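Local structure of probable tRNA pseudouridine synthase D (Methanosarcina mazei, 1Z2Z) at residues G176-V181 against F206-E211; K196-Y201 against G256-L261; I202-P207 against F219-L224. The protein probably catalyses the conversion of uridine 13 in transfer RNAs to pseudouridine. All coordinates share one frame; numbering follows the deposited sequence.

Interaction 1 of 3, residues G176-V181 against F206-E211; sequences GSVRPV and FPEEPE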
ATOM      1  N   GLY A 176       4.507  -1.037  -7.663  1.00 50.90           N
ATOM      2  CA  GLY A 176       5.810  -0.552  -8.067  1.00 55.48           C
ATOM      3  C   GLY A 176       6.221   0.711  -7.338  1.00 58.09           C
ATOM      4  O   GLY A 176       5.398   1.599  -7.077  1.00 57.46           O
ATOM      5  N   SER A 177       7.510   0.781  -7.008  1.00 60.57           N
ATOM      6  CA  SER A 177       8.083   1.928  -6.303  1.00 62.24           C
ATOM      7  C   SER A 177       7.755   3.226  -7.038  1.00 62.56           C
ATOM      8  O   SER A 177       6.872   3.980  -6.622  1.00 62.78           O
ATOM      9  CB  SER A 177       9.605   1.767  -6.186  1.00 62.57           C
ATOM     10  OG  SER A 177       9.940   0.653  -5.374  1.00 63.31           O
ATOM     11  N   VAL A 178       8.468   3.470  -8.135  1.00 63.12           N
ATOM     12  CA  VAL A 178       8.277   4.670  -8.954  1.00 63.63           C
ATOM     13  C   VAL A 178       7.616   4.281 -10.267  1.00 63.46           C
ATOM     14  O   VAL A 178       7.033   5.109 -10.975  1.00 63.12           O
ATOM     15  CB  VAL A 178       9.635   5.348  -9.289  1.00 64.40           C
ATOM     16  CG1 VAL A 178      10.522   4.382 -10.089  1.00 63.68           C
ATOM     17  CG2 VAL A 178       9.397   6.628 -10.085  1.00 63.88           C
ATOM     18  N   ARG A 179       7.728   3.002 -10.587  1.00 62.69           N
ATOM     19  CA  ARG A 179       7.166   2.479 -11.814  1.00 61.71           C
ATOM     20  C   ARG A 179       6.348   1.240 -11.483  1.00 61.29           C
ATOM     21  O   ARG A 179       6.898   0.208 -11.098  1.00 61.72           O
ATOM     22  CB  ARG A 179       8.299   2.132 -12.765  1.00 60.83           C
ATOM     23  CG  ARG A 179       7.850   1.624 -14.093  1.00 60.54           C
ATOM     24  CD  ARG A 179       9.060   1.238 -14.892  1.00 60.88           C
ATOM     25  NE  ARG A 179       9.806   0.190 -14.211  1.00 60.02           N
ATOM     26  CZ  ARG A 179      10.874  -0.414 -14.717  1.00 59.45           C
ATOM     27  NH1 ARG A 179      11.324  -0.063 -15.911  1.00 57.42           N
ATOM     28  NH2 ARG A 179      11.474  -1.383 -14.035  1.00 59.19           N
ATOM     29  N   PRO A 180       5.014   1.335 -11.605  1.00 60.46           N
ATOM     30  CA  PRO A 180       4.116   0.211 -11.316  1.00 58.57           C
ATOM     31  C   PRO A 180       4.107  -0.820 -12.438  1.00 56.73           C
ATOM     32  O   PRO A 180       3.249  -0.782 -13.312  1.00 56.47           O
ATOM     33  CB  PRO A 180       2.764   0.896 -11.148  1.00 58.69           C
ATOM     34  CG  PRO A 180       2.845   2.012 -12.146  1.00 59.02           C
ATOM     35  CD  PRO A 180       4.243   2.556 -11.912  1.00 60.01           C
ATOM     36  N   VAL A 181       5.062  -1.744 -12.403  1.00 55.49           N
ATOM     37  CA  VAL A 181       5.168  -2.774 -13.432  1.00 53.62           C
ATOM     38  C   VAL A 181       5.102  -4.192 -12.871  1.00 53.10           C
ATOM     39  O   VAL A 181       5.049  -5.166 -13.622  1.00 52.84           O
ATOM     40  CB  VAL A 181       6.487  -2.636 -14.217  1.00 51.13           C
ATOM     41  CG1 VAL A 181       6.395  -1.493 -15.183  1.00 50.44           C
ATOM     42  CG2 VAL A 181       7.630  -2.417 -13.255  1.00 50.54           C
ATOM     43  N   PHE A 206       8.504   4.944 -17.782  1.00 64.96           N
ATOM     44  CA  PHE A 206       7.255   5.521 -17.299  1.00 66.45           C
ATOM     45  C   PHE A 206       7.344   7.043 -17.206  1.00 68.22           C
ATOM     46  O   PHE A 206       8.413   7.598 -16.947  1.00 68.04           O
ATOM     47  CB  PHE A 206       6.874   4.941 -15.931  1.00 66.55           C
ATOM     48  CG  PHE A 206       6.087   3.657 -16.010  1.00 66.32           C
ATOM     49  CD1 PHE A 206       5.170   3.336 -15.016  1.00 65.37           C
ATOM     50  CD2 PHE A 206       6.264   2.768 -17.074  1.00 66.01           C
ATOM     51  CE1 PHE A 206       4.437   2.159 -15.078  1.00 64.75           C
ATOM     52  CE2 PHE A 206       5.536   1.585 -17.145  1.00 64.91           C
ATOM     53  CZ  PHE A 206       4.619   1.279 -16.145  1.00 64.83           C
ATOM     54  N   PRO A 207       6.209   7.739 -17.404  1.00 70.07           N
ATOM     55  CA  PRO A 207       6.152   9.202 -17.352  1.00 70.94           C
ATOM     56  C   PRO A 207       6.520   9.804 -16.004  1.00 72.04           C
ATOM     57  O   PRO A 207       6.532  11.022 -15.852  1.00 72.74           O
ATOM     58  CB  PRO A 207       4.708   9.499 -17.745  1.00 70.73           C
ATOM     59  CG  PRO A 207       3.973   8.347 -17.160  1.00 70.68           C
ATOM     60  CD  PRO A 207       4.852   7.177 -17.553  1.00 70.97           C
ATOM     61  N   GLU A 208       6.819   8.954 -15.031  1.00 73.79           N
ATOM     62  CA  GLU A 208       7.183   9.416 -13.697  1.00 74.85           C
ATOM     63  C   GLU A 208       8.693   9.602 -13.587  1.00 75.60           C
ATOM     64  O   GLU A 208       9.176  10.462 -12.856  1.00 75.51           O
ATOM     65  CB  GLU A 208       6.744   8.392 -12.654  1.00 75.29           C
ATOM     66  CG  GLU A 208       6.904   8.875 -11.233  1.00 75.37           C
ATOM     67  CD  GLU A 208       5.674   9.600 -10.760  1.00 76.21           C
ATOM     68  OE1 GLU A 208       5.106  10.369 -11.567  1.00 75.97           O
ATOM     69  OE2 GLU A 208       5.277   9.403  -9.587  1.00 76.91           O
ATOM     70  N   GLU A 209       9.431   8.777 -14.320  1.00 76.68           N
ATOM     71  CA  GLU A 209      10.885   8.813 -14.294  1.00 76.83           C
ATOM     72  C   GLU A 209      11.425   9.989 -15.090  1.00 78.11           C
ATOM     73  O   GLU A 209      10.734  10.536 -15.947  1.00 78.25           O
ATOM     74  CB  GLU A 209      11.443   7.516 -14.883  1.00 75.74           C
ATOM     75  CG  GLU A 209      10.853   6.245 -14.299  1.00 74.49           C
ATOM     76  CD  GLU A 209      11.364   5.012 -15.008  1.00 73.64           C
ATOM     77  OE1 GLU A 209      12.589   4.769 -14.960  1.00 72.49           O
ATOM     78  OE2 GLU A 209      10.545   4.294 -15.619  1.00 73.27           O
ATOM     79  N   PRO A 210      12.676  10.396 -14.810  1.00 79.11           N
ATOM     80  CA  PRO A 210      13.294  11.514 -15.528  1.00 79.53           C
ATOM     81  C   PRO A 210      13.496  11.134 -16.988  1.00 79.80           C
ATOM     82  O   PRO A 210      13.852   9.998 -17.286  1.00 79.57           O
ATOM     83  CB  PRO A 210      14.614  11.706 -14.787  1.00 79.71           C
ATOM     84  CG  PRO A 210      14.931  10.332 -14.318  1.00 79.38           C
ATOM     85  CD  PRO A 210      13.600   9.869 -13.790  1.00 79.07           C
ATOM     86  N   GLU A 211      13.277  12.087 -17.890  1.00 80.28           N
ATOM     87  CA  GLU A 211      13.415  11.831 -19.316  1.00 80.73           C
ATOM     88  C   GLU A 211      14.778  11.258 -19.674  1.00 80.57           C
ATOM     89  O   GLU A 211      15.001  10.835 -20.810  1.00 81.21           O
ATOM     90  CB  GLU A 211      13.160  13.111 -20.120  1.00 81.84           C
ATOM     91  CG  GLU A 211      14.224  14.190 -19.956  1.00 84.39           C
ATOM     92  CD  GLU A 211      14.993  14.463 -21.247  1.00 85.65           C
ATOM     93  OE1 GLU A 211      15.888  15.339 -21.235  1.00 85.56           O
ATOM     94  OE2 GLU A 211      14.703  13.802 -22.272  1.00 86.48           O
TER

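Interaction 2 of 3, residues K196-Y201 against G256-L261; sequences KAALLY and GSFRVL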
ATOM      1  N   LYS A 196       8.988 -11.038 -22.242  1.00 73.34           N
ATOM      2  CA  LYS A 196       8.289  -9.807 -21.910  1.00 73.02           C
ATOM      3  C   LYS A 196       8.393  -9.475 -20.424  1.00 71.57           C
ATOM      4  O   LYS A 196       8.604  -8.321 -20.058  1.00 71.93           O
ATOM      5  CB  LYS A 196       6.814  -9.908 -22.325  1.00 74.47           C
ATOM      6  CG  LYS A 196       6.607 -10.160 -23.823  1.00 76.89           C
ATOM      7  CD  LYS A 196       7.253  -9.059 -24.668  1.00 78.19           C
ATOM      8  CE  LYS A 196       7.192  -9.363 -26.159  1.00 78.11           C
ATOM      9  NZ  LYS A 196       7.850  -8.296 -26.969  1.00 76.99           N
ATOM     10  N   ALA A 197       8.251 -10.485 -19.572  1.00 69.63           N
ATOM     11  CA  ALA A 197       8.334 -10.280 -18.128  1.00 68.38           C
ATOM     12  C   ALA A 197       9.689  -9.702 -17.731  1.00 67.57           C
ATOM     13  O   ALA A 197       9.783  -8.897 -16.803  1.00 67.39           O
ATOM     14  CB  ALA A 197       8.096 -11.595 -17.392  1.00 67.93           C
ATOM     15  N   ALA A 198      10.738 -10.118 -18.435  1.00 66.35           N
ATOM     16  CA  ALA A 198      12.076  -9.629 -18.146  1.00 64.96           C
ATOM     17  C   ALA A 198      12.272  -8.241 -18.729  1.00 64.22           C
ATOM     18  O   ALA A 198      12.859  -7.370 -18.091  1.00 64.92           O
ATOM     19  CB  ALA A 198      13.112 -10.582 -18.707  1.00 65.32           C
ATOM     20  N   LEU A 199      11.779  -8.032 -19.944  1.00 63.00           N
ATOM     21  CA  LEU A 199      11.912  -6.736 -20.596  1.00 63.02           C
ATOM     22  C   LEU A 199      11.092  -5.652 -19.906  1.00 62.25           C
ATOM     23  O   LEU A 199      11.535  -4.512 -19.796  1.00 62.55           O
ATOM     24  CB  LEU A 199      11.501  -6.839 -22.066  1.00 63.87           C
ATOM     25  CG  LEU A 199      12.626  -6.882 -23.108  1.00 63.72           C
ATOM     26  CD1 LEU A 199      13.644  -7.969 -22.768  1.00 63.59           C
ATOM     27  CD2 LEU A 199      12.010  -7.124 -24.477  1.00 63.74           C
ATOM     28  N   LEU A 200       9.899  -6.007 -19.441  1.00 60.92           N
ATOM     29  CA  LEU A 200       9.036  -5.050 -18.762  1.00 60.11           C
ATOM     30  C   LEU A 200       9.689  -4.487 -17.504  1.00 60.33           C
ATOM     31  O   LEU A 200       9.330  -3.402 -17.048  1.00 61.24           O
ATOM     32  CB  LEU A 200       7.706  -5.708 -18.382  1.00 59.76           C
ATOM     33  CG  LEU A 200       6.712  -6.039 -19.499  1.00 58.99           C
ATOM     34  CD1 LEU A 200       5.573  -6.877 -18.940  1.00 58.23           C
ATOM     35  CD2 LEU A 200       6.184  -4.753 -20.111  1.00 58.03           C
ATOM     36  N   TYR A 201      10.641  -5.227 -16.941  1.00 59.92           N
ATOM     37  CA  TYR A 201      11.332  -4.804 -15.723  1.00 58.57           C
ATOM     38  C   TYR A 201      12.670  -4.160 -16.065  1.00 58.60           C
ATOM     39  O   TYR A 201      13.047  -3.137 -15.498  1.00 59.42           O
ATOM     40  CB  TYR A 201      11.557  -6.011 -14.800  1.00 57.09           C
ATOM     41  CG  TYR A 201      12.069  -5.652 -13.421  1.00 55.33           C
ATOM     42  CD1 TYR A 201      11.202  -5.205 -12.427  1.00 54.52           C
ATOM     43  CD2 TYR A 201      13.429  -5.709 -13.128  1.00 54.36           C
ATOM     44  CE1 TYR A 201      11.677  -4.819 -11.175  1.00 54.23           C
ATOM     45  CE2 TYR A 201      13.912  -5.321 -11.882  1.00 54.59           C
ATOM     46  CZ  TYR A 201      13.032  -4.873 -10.911  1.00 53.71           C
ATOM     47  OH  TYR A 201      13.516  -4.450  -9.696  1.00 52.71           O
ATOM     48  N   GLY A 256      16.089 -17.432 -16.585  1.00 68.97           N
ATOM     49  CA  GLY A 256      16.918 -17.359 -15.395  1.00 67.68           C
ATOM     50  C   GLY A 256      17.427 -15.969 -15.077  1.00 66.90           C
ATOM     51  O   GLY A 256      18.237 -15.790 -14.165  1.00 66.27           O
ATOM     52  N   SER A 257      16.962 -14.974 -15.823  1.00 66.69           N
ATOM     53  CA  SER A 257      17.399 -13.606 -15.575  1.00 66.32           C
ATOM     54  C   SER A 257      16.849 -13.107 -14.236  1.00 65.49           C
ATOM     55  O   SER A 257      17.250 -12.057 -13.757  1.00 65.20           O
ATOM     56  CB  SER A 257      16.946 -12.681 -16.707  1.00 66.08           C
ATOM     57  OG  SER A 257      15.545 -12.499 -16.682  1.00 66.82           O
ATOM     58  N   PHE A 258      15.948 -13.874 -13.628  1.00 64.93           N
ATOM     59  CA  PHE A 258      15.354 -13.497 -12.351  1.00 64.43           C
ATOM     60  C   PHE A 258      16.111 -14.056 -11.166  1.00 65.64           C
ATOM     61  O   PHE A 258      15.882 -13.649 -10.024  1.00 65.38           O
ATOM     62  CB  PHE A 258      13.917 -13.993 -12.273  1.00 63.30           C
ATOM     63  CG  PHE A 258      12.991 -13.297 -13.210  1.00 62.86           C
ATOM     64  CD1 PHE A 258      12.583 -11.991 -12.961  1.00 63.16           C
ATOM     65  CD2 PHE A 258      12.516 -13.945 -14.340  1.00 62.35           C
ATOM     66  CE1 PHE A 258      11.715 -11.343 -13.827  1.00 62.54           C
ATOM     67  CE2 PHE A 258      11.649 -13.305 -15.212  1.00 62.40           C
ATOM     68  CZ  PHE A 258      11.245 -12.003 -14.955  1.00 62.11           C
ATOM     69  N   ARG A 259      17.003 -15.004 -11.438  1.00 67.65           N
ATOM     70  CA  ARG A 259      17.792 -15.655 -10.392  1.00 68.81           C
ATOM     71  C   ARG A 259      18.965 -14.795  -9.929  1.00 68.76           C
ATOM     72  O   ARG A 259      19.884 -15.280  -9.268  1.00 69.25           O
ATOM     73  CB  ARG A 259      18.300 -17.013 -10.900  1.00 69.71           C
ATOM     74  CG  ARG A 259      17.905 -18.197 -10.017  1.00 70.61           C
ATOM     75  CD  ARG A 259      18.218 -19.539 -10.676  1.00 71.11           C
ATOM     76  NE  ARG A 259      17.731 -20.682  -9.902  1.00 71.83           N
ATOM     77  CZ  ARG A 259      16.455 -20.890  -9.572  1.00 72.79           C
ATOM     78  NH1 ARG A 259      15.517 -20.029  -9.942  1.00 72.08           N
ATOM     79  NH2 ARG A 259      16.109 -21.971  -8.880  1.00 73.34           N
ATOM     80  N   VAL A 260      18.919 -13.512 -10.272  1.00 68.16           N
ATOM     81  CA  VAL A 260      19.968 -12.577  -9.894  1.00 68.53           C
ATOM     82  C   VAL A 260      19.479 -11.637  -8.788  1.00 68.56           C
ATOM     83  O   VAL A 260      20.274 -11.022  -8.071  1.00 68.16           O
ATOM     84  CB  VAL A 260      20.413 -11.762 -11.123  1.00 69.08           C
ATOM     85  CG1 VAL A 260      21.194 -12.652 -12.084  1.00 70.22           C
ATOM     86  CG2 VAL A 260      19.197 -11.207 -11.831  1.00 69.14           C
ATOM     87  N   LEU A 261      18.160 -11.546  -8.657  1.00 68.86           N
ATOM     88  CA  LEU A 261      17.517 -10.705  -7.650  1.00 69.37           C
ATOM     89  C   LEU A 261      17.159 -11.580  -6.445  1.00 70.43           C
ATOM     90  O   LEU A 261      16.732 -12.722  -6.613  1.00 70.50           O
ATOM     91  CB  LEU A 261      16.232 -10.101  -8.229  1.00 68.91           C
ATOM     92  CG  LEU A 261      16.259  -9.601  -9.681  1.00 68.01           C
ATOM     93  CD1 LEU A 261      14.843  -9.289 -10.144  1.00 66.89           C
ATOM     94  CD2 LEU A 261      17.152  -8.380  -9.795  1.00 66.21           C
TER

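Interaction 3 of 3, residues I202-P207 against F219-L224; sequences IAEPFP and FVKDTL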
ATOM      1  N   ILE A 202      13.391  -4.768 -16.996  1.00 58.50           N
ATOM      2  CA  ILE A 202      14.680  -4.238 -17.406  1.00 58.71           C
ATOM      3  C   ILE A 202      14.494  -2.875 -18.077  1.00 60.06           C
ATOM      4  O   ILE A 202      15.161  -1.904 -17.717  1.00 60.38           O
ATOM      5  CB  ILE A 202      15.367  -5.202 -18.380  1.00 57.55           C
ATOM      6  CG1 ILE A 202      15.613  -6.541 -17.672  1.00 56.08           C
ATOM      7  CG2 ILE A 202      16.648  -4.574 -18.903  1.00 56.33           C
ATOM      8  CD1 ILE A 202      16.001  -7.683 -18.592  1.00 54.38           C
ATOM      9  N   ALA A 203      13.577  -2.824 -19.045  1.00 59.91           N
ATOM     10  CA  ALA A 203      13.258  -1.609 -19.794  1.00 59.53           C
ATOM     11  C   ALA A 203      11.869  -1.090 -19.404  1.00 59.94           C
ATOM     12  O   ALA A 203      11.509  -1.104 -18.230  1.00 61.02           O
ATOM     13  CB  ALA A 203      13.313  -1.896 -21.290  1.00 59.20           C
ATOM     14  N   GLU A 204      11.094  -0.630 -20.383  1.00 59.69           N
ATOM     15  CA  GLU A 204       9.746  -0.115 -20.122  1.00 60.20           C
ATOM     16  C   GLU A 204       9.743   1.151 -19.275  1.00 60.21           C
ATOM     17  O   GLU A 204       9.580   1.095 -18.057  1.00 59.38           O
ATOM     18  CB  GLU A 204       8.888  -1.161 -19.413  1.00 59.90           C
ATOM     19  CG  GLU A 204       7.477  -0.661 -19.129  1.00 58.85           C
ATOM     20  CD  GLU A 204       6.493  -1.020 -20.229  1.00 56.71           C
ATOM     21  OE1 GLU A 204       6.874  -0.989 -21.421  1.00 53.48           O
ATOM     22  OE2 GLU A 204       5.332  -1.324 -19.886  1.00 55.88           O
ATOM     23  N   PRO A 205       9.887   2.315 -19.920  1.00 61.41           N
ATOM     24  CA  PRO A 205       9.911   3.619 -19.255  1.00 62.33           C
ATOM     25  C   PRO A 205       8.536   4.131 -18.833  1.00 63.73           C
ATOM     26  O   PRO A 205       7.527   3.798 -19.448  1.00 64.61           O
ATOM     27  CB  PRO A 205      10.542   4.508 -20.308  1.00 62.65           C
ATOM     28  CG  PRO A 205       9.934   3.964 -21.567  1.00 61.76           C
ATOM     29  CD  PRO A 205      10.086   2.471 -21.374  1.00 61.78           C
ATOM     30  N   PHE A 206       8.504   4.944 -17.782  1.00 64.96           N
ATOM     31  CA  PHE A 206       7.255   5.521 -17.299  1.00 66.45           C
ATOM     32  C   PHE A 206       7.344   7.043 -17.206  1.00 68.22           C
ATOM     33  O   PHE A 206       8.413   7.598 -16.947  1.00 68.04           O
ATOM     34  CB  PHE A 206       6.874   4.941 -15.931  1.00 66.55           C
ATOM     35  CG  PHE A 206       6.087   3.657 -16.010  1.00 66.32           C
ATOM     36  CD1 PHE A 206       5.170   3.336 -15.016  1.00 65.37           C
ATOM     37  CD2 PHE A 206       6.264   2.768 -17.074  1.00 66.01           C
ATOM     38  CE1 PHE A 206       4.437   2.159 -15.078  1.00 64.75           C
ATOM     39  CE2 PHE A 206       5.536   1.585 -17.145  1.00 64.91           C
ATOM     40  CZ  PHE A 206       4.619   1.279 -16.145  1.00 64.83           C
ATOM     41  N   PRO A 207       6.209   7.739 -17.404  1.00 70.07           N
ATOM     42  CA  PRO A 207       6.152   9.202 -17.352  1.00 70.94           C
ATOM     43  C   PRO A 207       6.520   9.804 -16.004  1.00 72.04           C
ATOM     44  O   PRO A 207       6.532  11.022 -15.852  1.00 72.74           O
ATOM     45  CB  PRO A 207       4.708   9.499 -17.745  1.00 70.73           C
ATOM     46  CG  PRO A 207       3.973   8.347 -17.160  1.00 70.68           C
ATOM     47  CD  PRO A 207       4.852   7.177 -17.553  1.00 70.97           C
ATOM     48  N   PHE A 219      15.645   2.880 -24.751  1.00 56.33           N
ATOM     49  CA  PHE A 219      16.689   2.469 -25.674  1.00 55.46           C
ATOM     50  C   PHE A 219      16.751   0.967 -25.835  1.00 56.08           C
ATOM     51  O   PHE A 219      16.514   0.441 -26.919  1.00 56.51           O
ATOM     52  CB  PHE A 219      18.056   2.964 -25.209  1.00 55.89           C
ATOM     53  CG  PHE A 219      19.172   2.619 -26.158  1.00 56.99           C
ATOM     54  CD1 PHE A 219      19.405   3.387 -27.288  1.00 58.27           C
ATOM     55  CD2 PHE A 219      19.980   1.509 -25.932  1.00 58.29           C
ATOM     56  CE1 PHE A 219      20.415   3.047 -28.188  1.00 58.99           C
ATOM     57  CE2 PHE A 219      20.991   1.164 -26.829  1.00 57.00           C
ATOM     58  CZ  PHE A 219      21.210   1.937 -27.950  1.00 57.23           C
ATOM     59  N   VAL A 220      17.076   0.267 -24.754  1.00 56.16           N
ATOM     60  CA  VAL A 220      17.185  -1.183 -24.819  1.00 56.53           C
ATOM     61  C   VAL A 220      15.848  -1.878 -25.025  1.00 56.63           C
ATOM     62  O   VAL A 220      15.804  -3.081 -25.268  1.00 56.63           O
ATOM     63  CB  VAL A 220      17.849  -1.753 -23.544  1.00 56.75           C
ATOM     64  CG1 VAL A 220      19.199  -1.098 -23.343  1.00 57.48           C
ATOM     65  CG2 VAL A 220      16.950  -1.544 -22.330  1.00 54.76           C
ATOM     66  N   LYS A 221      14.761  -1.119 -24.936  1.00 56.88           N
ATOM     67  CA  LYS A 221      13.423  -1.678 -25.106  1.00 57.02           C
ATOM     68  C   LYS A 221      13.103  -1.945 -26.574  1.00 56.83           C
ATOM     69  O   LYS A 221      12.223  -2.743 -26.892  1.00 55.91           O
ATOM     70  CB  LYS A 221      12.397  -0.723 -24.498  1.00 57.40           C
ATOM     71  CG  LYS A 221      10.949  -1.133 -24.638  1.00 56.43           C
ATOM     72  CD  LYS A 221      10.135  -0.388 -23.597  1.00 57.33           C
ATOM     73  CE  LYS A 221       8.659  -0.670 -23.724  1.00 56.54           C
ATOM     74  NZ  LYS A 221       8.153  -0.143 -25.010  1.00 57.30           N
ATOM     75  N   ASP A 222      13.823  -1.279 -27.468  1.00 57.66           N
ATOM     76  CA  ASP A 222      13.613  -1.469 -28.900  1.00 57.86           C
ATOM     77  C   ASP A 222      14.882  -1.930 -29.620  1.00 57.51           C
ATOM     78  O   ASP A 222      14.883  -2.115 -30.835  1.00 57.76           O
ATOM     79  CB  ASP A 222      13.060  -0.178 -29.536  1.00 57.49           C
ATOM     80  CG  ASP A 222      13.626   1.087 -28.908  1.00 56.58           C
ATOM     81  OD1 ASP A 222      14.857   1.262 -28.926  1.00 57.65           O
ATOM     82  OD2 ASP A 222      12.839   1.910 -28.403  1.00 54.69           O
ATOM     83  N   THR A 223      15.955  -2.135 -28.855  1.00 57.36           N
ATOM     84  CA  THR A 223      17.234  -2.579 -29.411  1.00 57.05           C
ATOM     85  C   THR A 223      17.743  -3.801 -28.675  1.00 57.39           C
ATOM     86  O   THR A 223      18.538  -4.573 -29.211  1.00 57.98           O
ATOM     87  CB  THR A 223      18.315  -1.499 -29.288  1.00 55.69           C
ATOM     88  OG1 THR A 223      18.382  -1.061 -27.927  1.00 54.75           O
ATOM     89  CG2 THR A 223      18.008  -0.327 -30.196  1.00 54.81           C
ATOM     90  N   LEU A 224      17.286  -3.959 -27.438  1.00 57.93           N
ATOM     91  CA  LEU A 224      17.686  -5.082 -26.596  1.00 57.23           C
ATOM     92  C   LEU A 224      19.200  -5.141 -26.413  1.00 57.69           C
ATOM     93  O   LEU A 224      19.751  -6.193 -26.092  1.00 57.10           O
ATOM     94  CB  LEU A 224      17.181  -6.403 -27.191  1.00 56.89           C
ATOM     95  CG  LEU A 224      15.662  -6.595 -27.311  1.00 55.46           C
ATOM     96  CD1 LEU A 224      15.356  -7.938 -27.941  1.00 54.02           C
ATOM     97  CD2 LEU A 224      15.028  -6.497 -25.940  1.00 55.10           C
TER

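Interaction 1 of 3, residues G176-V181 against F206-E211
R179 serves an aromatic ring with its methylenes and carbonyl oxygens with its guanidinium. With CG anti to the backbone N (chi1 -178°), CB passes the rim of F206 and lies 4.0 Å from its CD1. CG then stands over one face of the phenyl ring in a CH-pi contact, 3.3 Å from the F206 ring centroid and 14° off the ring normal. R179 CD comes within 3.5 Å of E209 OE2, and the turn about the CG-CD bond (chi3 61°) swings NE off the extended line. NE lies 4.4 Å from E209 OE2, where the charges probably attract, but the oxygen stands off the guanidinium plane without a hydrogen bond. At the tip, NH1 bonds E204 O and NH2 bonds Y201 O.

F206 begins a type I turn ending at E209; F206 N donates to E209 OE2 (3.0 Å) from above the carboxylate plane, while E209 OE1 makes a salt bridge to R217. P180 CG meets the ring at its edge, and V181 CG1 reaches 3.4 Å from F206 CZ. Farther out, V178 CG2 touches E208 CG (3.5 Å).

Two loops of the TRUD region, leading into helices 182-191 and 213-223, are thus joined mainly by carbon contacts, most round the F206 ring, without a direct hydrogen bond. The E209 carboxylate, already paired with R217, would probably add modest attraction and soften the repulsion between the two arginines.

Interaction 2 of 3, residues K196-Y201 against G256-L261
F258 lays the tip of its ring against the backbone of A197, CZ lying 3.9 Å from A197 O, which sits at the ring edge near its plane. The A197 methyl is almost as near, CB to F258 CZ being 4.0 Å, and A198 CB is a looser neighbour of the same ring atom. CG of F258 is anti to its own carbonyl carbon (chi1 -68°), which lets a CB that does not point at the helix still deliver the ring end to it. Two small alanines in succession probably let the loop come close to this face of helix 194-202.

Over one face of the F258 ring, toward its rim, S257 OG lies 3.7 Å from A198 CB; its hydroxyl is engaged with Y254 O, so toward the helix it contributes contact alone. One turn further on, Y201 has CG anti to the backbone N (chi1 -171°), and its CE2 meets L261 CD1 at 4.4 Å.

The touching residues are all buried and the contact is mostly apolar, with no hydrogen bond across it; it fastens the loop before helix 263-287 to helix 194-202. A197 also rests on helix 182-191. Y201 and L261 both touch H239 of helix 238-249, while the Y201 ring packs edge-to-face with F269 of helix 263-287.

Interaction 3 of 3, residues I202-P207 against F219-L224
Apolar contacts come first where the chain leaves helix 194-202 and runs past helix 213-223. The A203 methyl lies between two successive residues of that helix, 3.5 Å from K221 CB and 3.8 Å from V220 CG2. P205 CD meets K221 CD at 3.6 Å, the two side chains crossing at about a right angle. K221 leaves its backbone with CG anti to N (chi1 178°) and stays extended to CE, so that its CD lies 3.4 Å from E204 N before the chain bends at chi4.

The charged contact is a long one. E204 bends at chi2 and travels beside the lysine in the same direction, giving a salt bridge of 3.9 Å between E204 OE1 and K221 NZ.

No hydrogen bond crosses between the segments; within 219-224, F219 O accepts from T223 OG1 (2.6 Å), which approaches from above the carbonyl plane, and from D222 N. I202 O takes a bond from Y233 OH, outside both segments.

An alanine at K221 would probably weaken the join, since it removes the methylenes beyond CB that cover P205 and the E204 backbone, together with the ammonium paired with E204. The chemistry suggests that K221 holds this connection mainly through its hydrocarbon length, with its charge a looser addition.

The three contacts gather in one helical part of the TRUD region, on the same side of the chain's centre, with centres 12 to 17 Å apart. Segment 176-181 comes first, followed by helix 194-202, the loop from A203 to E211, helix 213-223 and finally 256-261. Interactions 1 and 2 interleave along the chain, whereas interaction 3 is nested within the loop that interaction 2 closes and shares F206 and P207 with interaction 1. R179 of interaction 1 reaches into both others, through Y201 O and E204 O, while L199 touches L224 between interactions 2 and 3. Helix 194-202 and the loop after it are thereby tied to neighbours on several sides, away from the predicted nucleophile D86.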